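Long-range contacts in cytochrome c552 (Thermochromatium tepidum, PDB 5ZE8), which binds five heme c groups and, as a low-potential multiheme cytochrome, probably carries electrons in a thermophilic purple sulfur photosynthetic bacterium: residues H131-Y136 against K151-S156; L159-G164 against L210-N215. All blocks are in the same frame, centred on the assembly; numbering follows the deposited sequence.

Contact 1. Residues H131-Y136 against K151-S156; sequences HTLKTY and KAYDLS. With HEC (heme c), chain D.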
ATOM      1  N   HIS A 131     -13.887  -5.188  -9.673  1.00 10.70           N
ATOM      2  CA  HIS A 131     -14.406  -5.389 -11.010  1.00 10.30           C
ATOM      3  C   HIS A 131     -15.804  -4.833 -11.268  1.00 11.22           C
ATOM      4  O   HIS A 131     -16.345  -5.045 -12.337  1.00 11.80           O
ATOM      5  CB  HIS A 131     -14.276  -6.877 -11.496  1.00 10.13           C
ATOM      6  CG  HIS A 131     -12.867  -7.253 -11.805  1.00  8.92           C
ATOM      7  ND1 HIS A 131     -12.281  -6.936 -13.038  1.00  9.96           N
ATOM      8  CD2 HIS A 131     -11.891  -7.863 -11.054  1.00  9.76           C
ATOM      9  CE1 HIS A 131     -11.010  -7.340 -12.979  1.00 10.25           C
ATOM     10  NE2 HIS A 131     -10.752  -7.917 -11.820  1.00 10.38           N
ATOM     11  N   THR A 132     -16.336  -4.079 -10.311  1.00 10.66           N
ATOM     12  CA  THR A 132     -17.615  -3.323 -10.565  1.00 11.10           C
ATOM     13  C   THR A 132     -17.367  -1.797 -10.614  1.00 12.19           C
ATOM     14  O   THR A 132     -18.326  -1.038 -10.712  1.00 12.88           O
ATOM     15  CB  THR A 132     -18.775  -3.753  -9.639  1.00 12.03           C
ATOM     16  OG1 THR A 132     -18.429  -3.623  -8.293  1.00 13.14           O
ATOM     17  CG2 THR A 132     -19.206  -5.190  -9.958  1.00 11.79           C
ATOM     18  N   LEU A 133     -16.124  -1.344 -10.431  1.00 11.89           N
ATOM     19  CA  LEU A 133     -15.797   0.100 -10.562  1.00 11.87           C
ATOM     20  C   LEU A 133     -15.915   0.417 -12.033  1.00 12.26           C
ATOM     21  O   LEU A 133     -15.301  -0.226 -12.854  1.00 11.85           O
ATOM     22  CB  LEU A 133     -14.378   0.334 -10.120  1.00 12.33           C
ATOM     23  CG  LEU A 133     -14.058   0.013  -8.660  1.00 12.51           C
ATOM     24  CD1 LEU A 133     -12.566   0.226  -8.456  1.00 13.61           C
ATOM     25  CD2 LEU A 133     -14.935   0.727  -7.651  1.00 12.95           C
ATOM     26  N   LYS A 134     -16.750   1.409 -12.391  1.00 12.56           N
ATOM     27  CA  LYS A 134     -17.011   1.717 -13.797  1.00 14.30           C
ATOM     28  C   LYS A 134     -16.348   2.995 -14.315  1.00 14.38           C
ATOM     29  O   LYS A 134     -15.628   2.945 -15.300  1.00 16.98           O
ATOM     30  CB  LYS A 134     -18.476   1.708 -14.109  1.00 16.18           C
ATOM     31  CG  LYS A 134     -18.749   1.864 -15.582  1.00 17.60           C
ATOM     32  CD  LYS A 134     -20.232   1.802 -15.833  1.00 21.95           C
ATOM     33  CE  LYS A 134     -20.508   1.968 -17.297  1.00 24.75           C
ATOM     34  NZ  LYS A 134     -21.991   1.987 -17.422  1.00 31.12           N
ATOM     35  N   THR A 135     -16.540   4.094 -13.600  1.00 14.50           N
ATOM     36  CA  THR A 135     -16.011   5.393 -14.094  1.00 15.61           C
ATOM     37  C   THR A 135     -15.432   6.139 -12.913  1.00 15.60           C
ATOM     38  O   THR A 135     -16.139   6.388 -11.940  1.00 15.10           O
ATOM     39  CB  THR A 135     -17.131   6.208 -14.710  1.00 15.80           C
ATOM     40  OG1 THR A 135     -17.817   5.440 -15.728  1.00 17.15           O
ATOM     41  CG2 THR A 135     -16.630   7.517 -15.270  1.00 19.46           C
ATOM     42  N   TYR A 136     -14.184   6.490 -13.018  1.00 14.55           N
ATOM     43  CA  TYR A 136     -13.527   7.243 -11.972  1.00 15.05           C
ATOM     44  C   TYR A 136     -13.807   8.745 -12.072  1.00 15.14           C
ATOM     45  O   TYR A 136     -13.490   9.370 -13.080  1.00 16.14           O
ATOM     46  CB  TYR A 136     -12.064   7.033 -12.011  1.00 14.08           C
ATOM     47  CG  TYR A 136     -11.245   7.724 -10.910  1.00 14.90           C
ATOM     48  CD1 TYR A 136     -11.589   7.635  -9.615  1.00 15.04           C
ATOM     49  CD2 TYR A 136     -10.146   8.517 -11.230  1.00 15.38           C
ATOM     50  CE1 TYR A 136     -10.856   8.253  -8.625  1.00 14.97           C
ATOM     51  CE2 TYR A 136      -9.403   9.153 -10.239  1.00 17.88           C
ATOM     52  CZ  TYR A 136      -9.779   9.009  -8.912  1.00 18.91           C
ATOM     53  OH  TYR A 136      -9.056   9.702  -7.949  1.00 20.49           O
ATOM     54  N   LYS A 151     -16.754   5.738  -3.279  1.00 12.41           N
ATOM     55  CA  LYS A 151     -17.502   6.951  -3.495  1.00 13.10           C
ATOM     56  C   LYS A 151     -16.894   7.857  -4.574  1.00 12.69           C
ATOM     57  O   LYS A 151     -17.591   8.748  -5.108  1.00 14.41           O
ATOM     58  CB  LYS A 151     -17.633   7.709  -2.204  1.00 14.03           C
ATOM     59  CG  LYS A 151     -18.346   6.971  -1.082  1.00 16.73           C
ATOM     60  CD  LYS A 151     -19.721   6.454  -1.491  1.00 20.95           C
ATOM     61  CE  LYS A 151     -20.347   5.700  -0.319  1.00 23.77           C
ATOM     62  NZ  LYS A 151     -21.787   5.428  -0.675  1.00 26.37           N
ATOM     63  N   ALA A 152     -15.655   7.562  -5.011  1.00 12.12           N
ATOM     64  CA  ALA A 152     -14.992   8.260  -6.089  1.00 12.25           C
ATOM     65  C   ALA A 152     -15.366   7.717  -7.463  1.00 11.56           C
ATOM     66  O   ALA A 152     -14.860   8.230  -8.474  1.00 12.81           O
ATOM     67  CB  ALA A 152     -13.487   8.263  -5.921  1.00 12.69           C
ATOM     68  N   TYR A 153     -16.233   6.702  -7.529  1.00 11.55           N
ATOM     69  CA  TYR A 153     -16.592   6.076  -8.762  1.00 11.65           C
ATOM     70  C   TYR A 153     -18.098   5.995  -9.017  1.00 12.86           C
ATOM     71  O   TYR A 153     -18.876   5.855  -8.086  1.00 14.68           O
ATOM     72  CB  TYR A 153     -16.133   4.563  -8.726  1.00 11.66           C
ATOM     73  CG  TYR A 153     -14.619   4.434  -8.649  1.00 11.32           C
ATOM     74  CD1 TYR A 153     -13.856   4.329  -9.804  1.00 12.39           C
ATOM     75  CD2 TYR A 153     -13.965   4.340  -7.461  1.00 10.50           C
ATOM     76  CE1 TYR A 153     -12.466   4.171  -9.772  1.00 11.55           C
ATOM     77  CE2 TYR A 153     -12.585   4.228  -7.389  1.00 12.51           C
ATOM     78  CZ  TYR A 153     -11.852   4.175  -8.538  1.00 10.81           C
ATOM     79  OH  TYR A 153     -10.456   4.054  -8.482  1.00 12.49           O
ATOM     80  N   ASP A 154     -18.486   5.915 -10.287  1.00 14.54           N
ATOM     81  CA  ASP A 154     -19.765   5.357 -10.656  1.00 15.77           C
ATOM     82  C   ASP A 154     -19.534   3.847 -10.651  1.00 12.85           C
ATOM     83  O   ASP A 154     -18.520   3.360 -11.215  1.00 15.63           O
ATOM     84  CB  ASP A 154     -20.189   5.724 -12.068  1.00 18.26           C
ATOM     85  CG  ASP A 154     -20.431   7.209 -12.278  1.00 22.20           C
ATOM     86  OD1 ASP A 154     -20.659   7.938 -11.298  1.00 23.20           O
ATOM     87  OD2 ASP A 154     -20.467   7.586 -13.493  1.00 24.36           O
ATOM     88  N   LEU A 155     -20.489   3.153 -10.045  1.00 15.20           N
ATOM     89  CA  LEU A 155     -20.405   1.689  -9.949  1.00 15.52           C
ATOM     90  C   LEU A 155     -21.310   1.026 -10.976  1.00 17.48           C
ATOM     91  O   LEU A 155     -22.327   1.634 -11.358  1.00 20.20           O
ATOM     92  CB  LEU A 155     -20.775   1.254  -8.540  1.00 15.48           C
ATOM     93  CG  LEU A 155     -19.991   1.962  -7.445  1.00 17.16           C
ATOM     94  CD1 LEU A 155     -20.535   1.557  -6.092  1.00 19.68           C
ATOM     95  CD2 LEU A 155     -18.472   1.760  -7.486  1.00 16.51           C
ATOM     96  N   SER A 156     -21.036  -0.233 -11.334  1.00 15.12           N
ATOM     97  CA  SER A 156     -21.823  -0.936 -12.339  1.00 15.06           C
ATOM     98  C   SER A 156     -22.455  -2.160 -11.650  1.00 15.90           C
ATOM     99  O   SER A 156     -21.904  -2.678 -10.625  1.00 16.32           O
ATOM    100  CB  SER A 156     -20.936  -1.415 -13.460  1.00 15.59           C
ATOM    101  OG  SER A 156     -21.755  -2.044 -14.464  1.00 15.81           O
TER
HETATM  102 FE   HEC D 503      -8.878  -8.630 -11.369  1.00 10.05          FE
HETATM  103  CHA HEC D 503      -7.627  -8.135 -14.578  1.00 10.39           C
HETATM  104  CHB HEC D 503     -10.166 -11.599 -12.322  1.00 10.16           C
HETATM  105  CHC HEC D 503      -9.551  -9.396  -8.026  1.00  9.28           C
HETATM  106  CHD HEC D 503      -8.191  -5.426 -10.559  1.00  8.52           C
HETATM  107  NA  HEC D 503      -8.880  -9.655 -13.069  1.00  9.78           N
HETATM  108  C1A HEC D 503      -8.302  -9.316 -14.263  1.00 10.97           C
HETATM  109  C2A HEC D 503      -8.432 -10.408 -15.185  1.00 10.23           C
HETATM  110  C3A HEC D 503      -9.180 -11.395 -14.549  1.00 10.78           C
HETATM  111  C4A HEC D 503      -9.434 -10.907 -13.257  1.00 10.10           C
HETATM  112  CMA HEC D 503      -9.622 -12.770 -15.056  1.00 11.45           C
HETATM  113  CAA HEC D 503      -7.773 -10.434 -16.581  1.00 12.00           C
HETATM  114  CBA HEC D 503      -6.381 -11.040 -16.361  1.00 13.61           C
HETATM  115  CGA HEC D 503      -5.622 -11.157 -17.669  1.00 19.47           C
HETATM  116  O1A HEC D 503      -6.208 -11.574 -18.709  1.00 17.18           O
HETATM  117  O2A HEC D 503      -4.389 -11.004 -17.669  1.00 21.56           O
HETATM  118  NB  HEC D 503      -9.714 -10.188 -10.352  1.00  9.15           N
HETATM  119  C1B HEC D 503     -10.198 -11.256 -10.969  1.00  9.74           C
HETATM  120  C2B HEC D 503     -10.710 -12.154  -9.948  1.00 10.37           C
HETATM  121  C3B HEC D 503     -10.504 -11.589  -8.739  1.00  9.37           C
HETATM  122  C4B HEC D 503      -9.907 -10.304  -9.004  1.00  9.93           C
HETATM  123  CMB HEC D 503     -11.269 -13.532 -10.225  1.00 10.73           C
HETATM  124  CAB HEC D 503     -10.660 -12.085  -7.369  1.00  9.41           C
HETATM  125  CBB HEC D 503     -10.049 -13.305  -7.049  1.00 10.42           C
HETATM  126  NC  HEC D 503      -8.871  -7.614  -9.652  1.00  8.59           N
HETATM  127  C1C HEC D 503      -9.121  -8.074  -8.363  1.00  9.77           C
HETATM  128  C2C HEC D 503      -8.952  -7.040  -7.418  1.00  8.90           C
HETATM  129  C3C HEC D 503      -8.652  -5.871  -8.108  1.00  9.42           C
HETATM  130  C4C HEC D 503      -8.562  -6.264  -9.509  1.00  8.71           C
HETATM  131  CMC HEC D 503      -9.249  -7.204  -5.943  1.00  9.06           C
HETATM  132  CAC HEC D 503      -8.394  -4.509  -7.540  1.00  8.90           C
HETATM  133  CBC HEC D 503      -7.446  -4.339  -6.468  1.00  8.63           C
HETATM  134  ND  HEC D 503      -8.089  -7.135 -12.339  1.00  9.29           N
HETATM  135  C1D HEC D 503      -7.901  -5.859 -11.840  1.00  9.21           C
HETATM  136  C2D HEC D 503      -7.274  -4.958 -12.850  1.00 10.51           C
HETATM  137  C3D HEC D 503      -7.122  -5.724 -13.956  1.00 10.41           C
HETATM  138  C4D HEC D 503      -7.621  -7.092 -13.654  1.00 10.04           C
HETATM  139  CMD HEC D 503      -7.034  -3.491 -12.716  1.00  8.63           C
HETATM  140  CAD HEC D 503      -6.549  -5.265 -15.263  1.00 11.03           C
HETATM  141  CBD HEC D 503      -5.016  -5.332 -15.252  1.00 12.53           C
HETATM  142  CGD HEC D 503      -4.447  -4.493 -16.388  1.00 15.55           C
HETATM  143  O1D HEC D 503      -3.715  -3.520 -16.169  1.00 16.36           O
HETATM  144  O2D HEC D 503      -4.637  -4.868 -17.532  1.00 19.92           O
HETATM  145  O   HOH W   1     -22.803  -0.504 -16.399  1.00 26.96           O
HETATM  146  O   HOH W   2     -20.561   5.952 -15.532  1.00 27.12           O

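Contact 2. Residues L159-G164 against L210-N215; sequences LQAPIG and LTMEAN. With HEC (heme c), chain B.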
ATOM      1  N   LEU A 159     -19.797  -6.721 -14.324  1.00 13.42           N
ATOM      2  CA  LEU A 159     -18.379  -6.819 -14.232  1.00 12.70           C
ATOM      3  C   LEU A 159     -17.740  -6.039 -15.341  1.00 12.61           C
ATOM      4  O   LEU A 159     -18.257  -5.913 -16.472  1.00 13.90           O
ATOM      5  CB  LEU A 159     -17.956  -8.282 -14.361  1.00 13.73           C
ATOM      6  CG  LEU A 159     -18.339  -9.244 -13.258  1.00 13.48           C
ATOM      7  CD1 LEU A 159     -17.836 -10.644 -13.503  1.00 15.60           C
ATOM      8  CD2 LEU A 159     -17.776  -8.778 -11.960  1.00 16.43           C
ATOM      9  N   GLN A 160     -16.589  -5.495 -15.011  1.00 11.65           N
ATOM     10  CA  GLN A 160     -15.790  -4.604 -15.886  1.00 12.31           C
ATOM     11  C   GLN A 160     -14.480  -5.271 -16.171  1.00 13.42           C
ATOM     12  O   GLN A 160     -13.799  -5.738 -15.248  1.00 13.40           O
ATOM     13  CB  GLN A 160     -15.580  -3.246 -15.236  1.00 12.43           C
ATOM     14  CG  GLN A 160     -16.834  -2.565 -14.767  1.00 11.98           C
ATOM     15  CD  GLN A 160     -17.745  -2.065 -15.935  1.00 13.79           C
ATOM     16  OE1 GLN A 160     -17.285  -1.379 -16.875  1.00 14.28           O
ATOM     17  NE2 GLN A 160     -19.046  -2.475 -15.917  1.00 14.85           N
ATOM     18  N   ALA A 161     -14.107  -5.353 -17.455  1.00 14.14           N
ATOM     19  CA  ALA A 161     -12.901  -6.083 -17.856  1.00 14.39           C
ATOM     20  C   ALA A 161     -12.047  -5.326 -18.831  1.00 13.76           C
ATOM     21  O   ALA A 161     -12.561  -4.525 -19.540  1.00 13.93           O
ATOM     22  CB  ALA A 161     -13.325  -7.370 -18.497  1.00 16.28           C
ATOM     23  N   PRO A 162     -10.746  -5.613 -18.917  1.00 14.18           N
ATOM     24  CA  PRO A 162      -9.880  -4.845 -19.831  1.00 15.49           C
ATOM     25  C   PRO A 162     -10.217  -5.028 -21.273  1.00 20.49           C
ATOM     26  O   PRO A 162     -10.151  -4.069 -22.031  1.00 23.18           O
ATOM     27  CB  PRO A 162      -8.479  -5.361 -19.497  1.00 16.92           C
ATOM     28  CG  PRO A 162      -8.632  -6.596 -18.725  1.00 17.05           C
ATOM     29  CD  PRO A 162      -9.992  -6.605 -18.112  1.00 15.87           C
ATOM     30  N   ILE A 163     -10.608  -6.248 -21.655  1.00 17.87           N
ATOM     31  CA  ILE A 163     -11.043  -6.524 -23.073  1.00 18.92           C
ATOM     32  C   ILE A 163     -12.509  -6.943 -23.176  1.00 19.55           C
ATOM     33  O   ILE A 163     -13.200  -6.539 -24.117  1.00 19.34           O
ATOM     34  CB  ILE A 163     -10.266  -7.658 -23.660  1.00 19.77           C
ATOM     35  CG1 ILE A 163      -8.763  -7.463 -23.461  1.00 24.22           C
ATOM     36  CG2 ILE A 163     -10.612  -7.882 -25.173  1.00 20.56           C
ATOM     37  CD1 ILE A 163      -8.318  -6.248 -24.189  1.00 27.73           C
ATOM     38  N   GLY A 164     -12.991  -7.739 -22.214  1.00 17.92           N
ATOM     39  CA  GLY A 164     -14.300  -8.296 -22.297  1.00 17.54           C
ATOM     40  C   GLY A 164     -14.338  -9.341 -23.399  1.00 16.08           C
ATOM     41  O   GLY A 164     -13.328  -9.984 -23.747  1.00 15.26           O
ATOM     42  N   LEU A 210     -22.895 -13.820 -15.237  1.00 17.58           N
ATOM     43  CA  LEU A 210     -21.956 -12.840 -14.647  1.00 17.17           C
ATOM     44  C   LEU A 210     -21.611 -11.837 -15.741  1.00 16.34           C
ATOM     45  O   LEU A 210     -20.548 -11.865 -16.302  1.00 17.20           O
ATOM     46  CB  LEU A 210     -20.689 -13.591 -14.114  1.00 16.28           C
ATOM     47  CG  LEU A 210     -21.021 -14.507 -12.925  1.00 16.63           C
ATOM     48  CD1 LEU A 210     -19.714 -15.210 -12.612  1.00 18.06           C
ATOM     49  CD2 LEU A 210     -21.516 -13.726 -11.682  1.00 15.89           C
ATOM     50  N   THR A 211     -22.573 -10.990 -16.070  1.00 16.70           N
ATOM     51  CA  THR A 211     -22.551 -10.191 -17.213  1.00 18.33           C
ATOM     52  C   THR A 211     -21.447  -9.180 -17.090  1.00 17.14           C
ATOM     53  O   THR A 211     -21.201  -8.681 -15.973  1.00 16.78           O
ATOM     54  CB  THR A 211     -23.900  -9.493 -17.277  1.00 24.59           C
ATOM     55  OG1 THR A 211     -24.888 -10.554 -17.401  1.00 29.69           O
ATOM     56  CG2 THR A 211     -24.046  -8.542 -18.449  1.00 24.81           C
ATOM     57  N   MET A 212     -20.843  -8.910 -18.239  1.00 17.73           N
ATOM     58  CA  MET A 212     -19.528  -8.230 -18.307  1.00 14.82           C
ATOM     59  C   MET A 212     -19.518  -7.184 -19.405  1.00 17.11           C
ATOM     60  O   MET A 212     -20.209  -7.359 -20.400  1.00 19.28           O
ATOM     61  CB  MET A 212     -18.477  -9.224 -18.612  1.00 17.15           C
ATOM     62  CG  MET A 212     -17.040  -8.710 -18.571  1.00 15.73           C
ATOM     63  SD  MET A 212     -15.816 -10.019 -18.807  1.00 17.87           S
ATOM     64  CE  MET A 212     -15.732 -10.551 -17.116  1.00 14.23           C
ATOM     65  N   GLU A 213     -18.749  -6.113 -19.226  1.00 14.83           N
ATOM     66  CA  GLU A 213     -18.590  -5.041 -20.209  1.00 14.15           C
ATOM     67  C   GLU A 213     -17.147  -4.737 -20.355  1.00 14.46           C
ATOM     68  O   GLU A 213     -16.373  -4.788 -19.365  1.00 16.31           O
ATOM     69  CB  GLU A 213     -19.214  -3.770 -19.646  1.00 17.67           C
ATOM     70  CG  GLU A 213     -20.685  -3.894 -19.524  1.00 22.26           C
ATOM     71  CD  GLU A 213     -21.311  -2.595 -19.094  1.00 25.43           C
ATOM     72  OE1 GLU A 213     -20.870  -1.822 -18.187  1.00 21.41           O
ATOM     73  OE2 GLU A 213     -22.361  -2.326 -19.708  1.00 28.32           O
ATOM     74  N   ALA A 214     -16.690  -4.387 -21.542  1.00 13.62           N
ATOM     75  CA  ALA A 214     -15.342  -4.004 -21.774  1.00 13.86           C
ATOM     76  C   ALA A 214     -15.185  -2.564 -21.276  1.00 14.14           C
ATOM     77  O   ALA A 214     -16.082  -1.715 -21.438  1.00 16.16           O
ATOM     78  CB  ALA A 214     -14.987  -4.055 -23.282  1.00 14.08           C
ATOM     79  N   ASN A 215     -14.063  -2.298 -20.607  1.00 12.86           N
ATOM     80  CA  ASN A 215     -13.789  -1.006 -20.007  1.00 12.44           C
ATOM     81  C   ASN A 215     -12.254  -0.803 -19.891  1.00 13.72           C
ATOM     82  O   ASN A 215     -11.699  -0.746 -18.787  1.00 12.30           O
ATOM     83  CB  ASN A 215     -14.564  -0.857 -18.730  1.00 13.19           C
ATOM     84  CG  ASN A 215     -14.597   0.536 -18.161  1.00 13.63           C
ATOM     85  OD1 ASN A 215     -13.914   1.438 -18.637  1.00 15.25           O
ATOM     86  ND2 ASN A 215     -15.377   0.715 -17.088  1.00 13.02           N
TER
HETATM   87 FE   HEC B 501     -14.433 -14.930 -15.423  1.00 13.54          FE
HETATM   88  CHA HEC B 501     -12.561 -13.947 -18.130  1.00 13.40           C
HETATM   89  CHB HEC B 501     -13.812 -11.942 -13.878  1.00 13.87           C
HETATM   90  CHC HEC B 501     -16.222 -15.932 -12.666  1.00 14.01           C
HETATM   91  CHD HEC B 501     -14.984 -17.983 -16.843  1.00 14.12           C
HETATM   92  NA  HEC B 501     -13.457 -13.251 -15.920  1.00 13.40           N
HETATM   93  C1A HEC B 501     -12.757 -13.049 -17.102  1.00 14.06           C
HETATM   94  C2A HEC B 501     -12.196 -11.739 -17.125  1.00 15.12           C
HETATM   95  C3A HEC B 501     -12.512 -11.165 -15.909  1.00 13.89           C
HETATM   96  C4A HEC B 501     -13.322 -12.084 -15.166  1.00 14.13           C
HETATM   97  CMA HEC B 501     -12.171  -9.757 -15.443  1.00 13.41           C
HETATM   98  CAA HEC B 501     -11.311 -11.174 -18.201  1.00 15.17           C
HETATM   99  CBA HEC B 501     -12.019 -10.777 -19.503  1.00 17.72           C
HETATM  100  CGA HEC B 501     -10.962 -10.008 -20.282  1.00 17.76           C
HETATM  101  O1A HEC B 501     -10.111 -10.626 -20.930  1.00 20.32           O
HETATM  102  O2A HEC B 501     -10.998  -8.767 -20.407  1.00 16.85           O
HETATM  103  NB  HEC B 501     -14.931 -14.075 -13.619  1.00 12.96           N
HETATM  104  C1B HEC B 501     -14.546 -12.841 -13.189  1.00 13.47           C
HETATM  105  C2B HEC B 501     -15.037 -12.650 -11.885  1.00 11.69           C
HETATM  106  C3B HEC B 501     -15.702 -13.750 -11.467  1.00 12.84           C
HETATM  107  C4B HEC B 501     -15.639 -14.650 -12.650  1.00 12.94           C
HETATM  108  CMB HEC B 501     -14.704 -11.336 -11.120  1.00 12.01           C
HETATM  109  CAB HEC B 501     -16.548 -13.931 -10.240  1.00 13.30           C
HETATM  110  CBB HEC B 501     -17.524 -12.923  -9.922  1.00 13.75           C
HETATM  111  NC  HEC B 501     -15.432 -16.647 -14.892  1.00 13.31           N
HETATM  112  C1C HEC B 501     -16.112 -16.826 -13.695  1.00 14.43           C
HETATM  113  C2C HEC B 501     -16.568 -18.175 -13.618  1.00 14.76           C
HETATM  114  C3C HEC B 501     -16.176 -18.818 -14.791  1.00 15.48           C
HETATM  115  C4C HEC B 501     -15.508 -17.843 -15.586  1.00 15.04           C
HETATM  116  CMC HEC B 501     -17.200 -18.753 -12.365  1.00 14.04           C
HETATM  117  CAC HEC B 501     -16.364 -20.249 -15.233  1.00 15.54           C
HETATM  118  CBC HEC B 501     -17.545 -20.914 -15.002  1.00 15.20           C
HETATM  119  ND  HEC B 501     -13.884 -15.751 -17.079  1.00 14.81           N
HETATM  120  C1D HEC B 501     -14.225 -17.029 -17.493  1.00 15.83           C
HETATM  121  C2D HEC B 501     -13.614 -17.309 -18.774  1.00 16.70           C
HETATM  122  C3D HEC B 501     -12.949 -16.209 -19.149  1.00 16.14           C
HETATM  123  C4D HEC B 501     -13.136 -15.216 -18.049  1.00 14.29           C
HETATM  124  CMD HEC B 501     -13.711 -18.610 -19.577  1.00 16.87           C
HETATM  125  CAD HEC B 501     -12.089 -16.038 -20.377  1.00 18.65           C
HETATM  126  CBD HEC B 501     -10.615 -16.333 -20.097  1.00 23.10           C
HETATM  127  CGD HEC B 501     -10.165 -17.435 -19.186  1.00 29.93           C
HETATM  128  O1D HEC B 501     -10.216 -18.634 -19.609  1.00 39.19           O
HETATM  129  O2D HEC B 501      -9.720 -17.125 -18.037  1.00 30.71           O
HETATM  130  O   HOH W   3     -18.185  -0.245 -19.097  1.00 25.71           O

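Contact 1. Residues H131-Y136 against K151-S156
Strands 133-136 and 153-155 run antiparallel from Leu133 beside Leu155 to Tyr136 beside Tyr153, the axes of these short strands approaching to 4.6 Å, and a classic beta bulge breaks the register where Lys134 and Thr135 both face Asp154. The Asp154 O atom therefore receives two N-H groups, Lys134 N at 2.9 Å and Thr135 N at 3.2 Å, the latter tilted 18° from the carbonyl plane.

The Tyr153 ring is held between two neighbours. Over one face, toward its rim, comes Tyr136 CD1, 3.6 Å from Tyr153 CE1; the two ring planes lie obliquely, 42° apart. With CG anti to the backbone N (chi1 -177°), the Tyr136 ring also extends to Ala152, where Tyr136 CE1 meets Ala152 CB at 3.8 Å. The opposite face of Tyr153 receives Leu133 CD2 in a CH-pi contact, 3.7 Å from Tyr153 CD2, and this methyl also touches Leu155. The Tyr153 hydroxyl is hydrogen-bonded to Asp223 O and Gly227 N, and a leucine in place of this tyrosine would probably leave both without that mate and reduce the flat surface shared by Tyr136 and Leu133.

Thr135 and Asp154 lie side by side on the other face of the sheet, joined by a water that donates to Asp154 OD2 at 2.6 Å. Asp154 OD1 is hydrogen-bonded to Asn137 ND2. A second water joins Lys134 NZ to Ser156 OG, which is also hydrogen-bonded to Arg158 N.

This bulged hairpin directly follows a CXXCH heme-attachment motif, whose histidine, His131, binds iron through NE2 at 2.1 Å, with His270 as the second protein ligand: a bis-histidine c-type heme site.

Contact 2. Residues L159-G164 against L210-N215
Gln160 meets Glu213 and Asn215 through the two ends of one amide. Its NE2 points an N-H almost straight (177°) at Glu213 OE1, 3.0 Å away, in its own amide plane but reaching the carboxylate on the anti side; the two flat groups are nearly perpendicular, 86° apart. Its OE1 accepts from Asn215 ND2 at 2.8 Å, the donor standing tilted from the carbonyl plane. A bend at chi2 (-70°) folds the Gln160 chain back so that both bonds can form. Glu213 has a second partner, a salt bridge from OE2 to Arg158.

The face bearing Leu159, Ala161 and Met212 is turned to heme. Met212 lays SD against Ala161 CB at 3.6 Å, and its bent end brings CE to 3.5 Å from heme C4A. Leu159 CD1 and Leu210 CD1 add apolar contacts to the same porphyrin. One propionate oxygen, O2A, is gripped by two backbone N-H groups, Ile163 N at 2.8 Å and Gly164 N at 2.9 Å.

The parallel pair 159-161 and 212-214 thus separates a heme pocket from a polar side adjoining strand 133-136, where Lys134 O accepts from Asn215 ND2, while Asn215 serves as N-cap of helix 216-220.

Overall arrangement
The chain leaves helix 127-131, enters strand 133-136 and returns through strand 153-155, so that contact 1 closes a short loop without helix or strand in its middle. A few residues later strand 159-161 begins contact 2, whose partner arrives only after a long excursion containing helix 168-173 and strands 200-202 and 205-207. The two closures are in series, neither nesting nor crossing. They nevertheless touch, their centres 13 Å apart: the backbone of Gln160 approaches that of His131, with Gln160 N 2.7 Å from His131 O in a probable hydrogen bond. Together they illustrate how two small sheets can link neighbouring heme sites, with helix 216-220 packed against both.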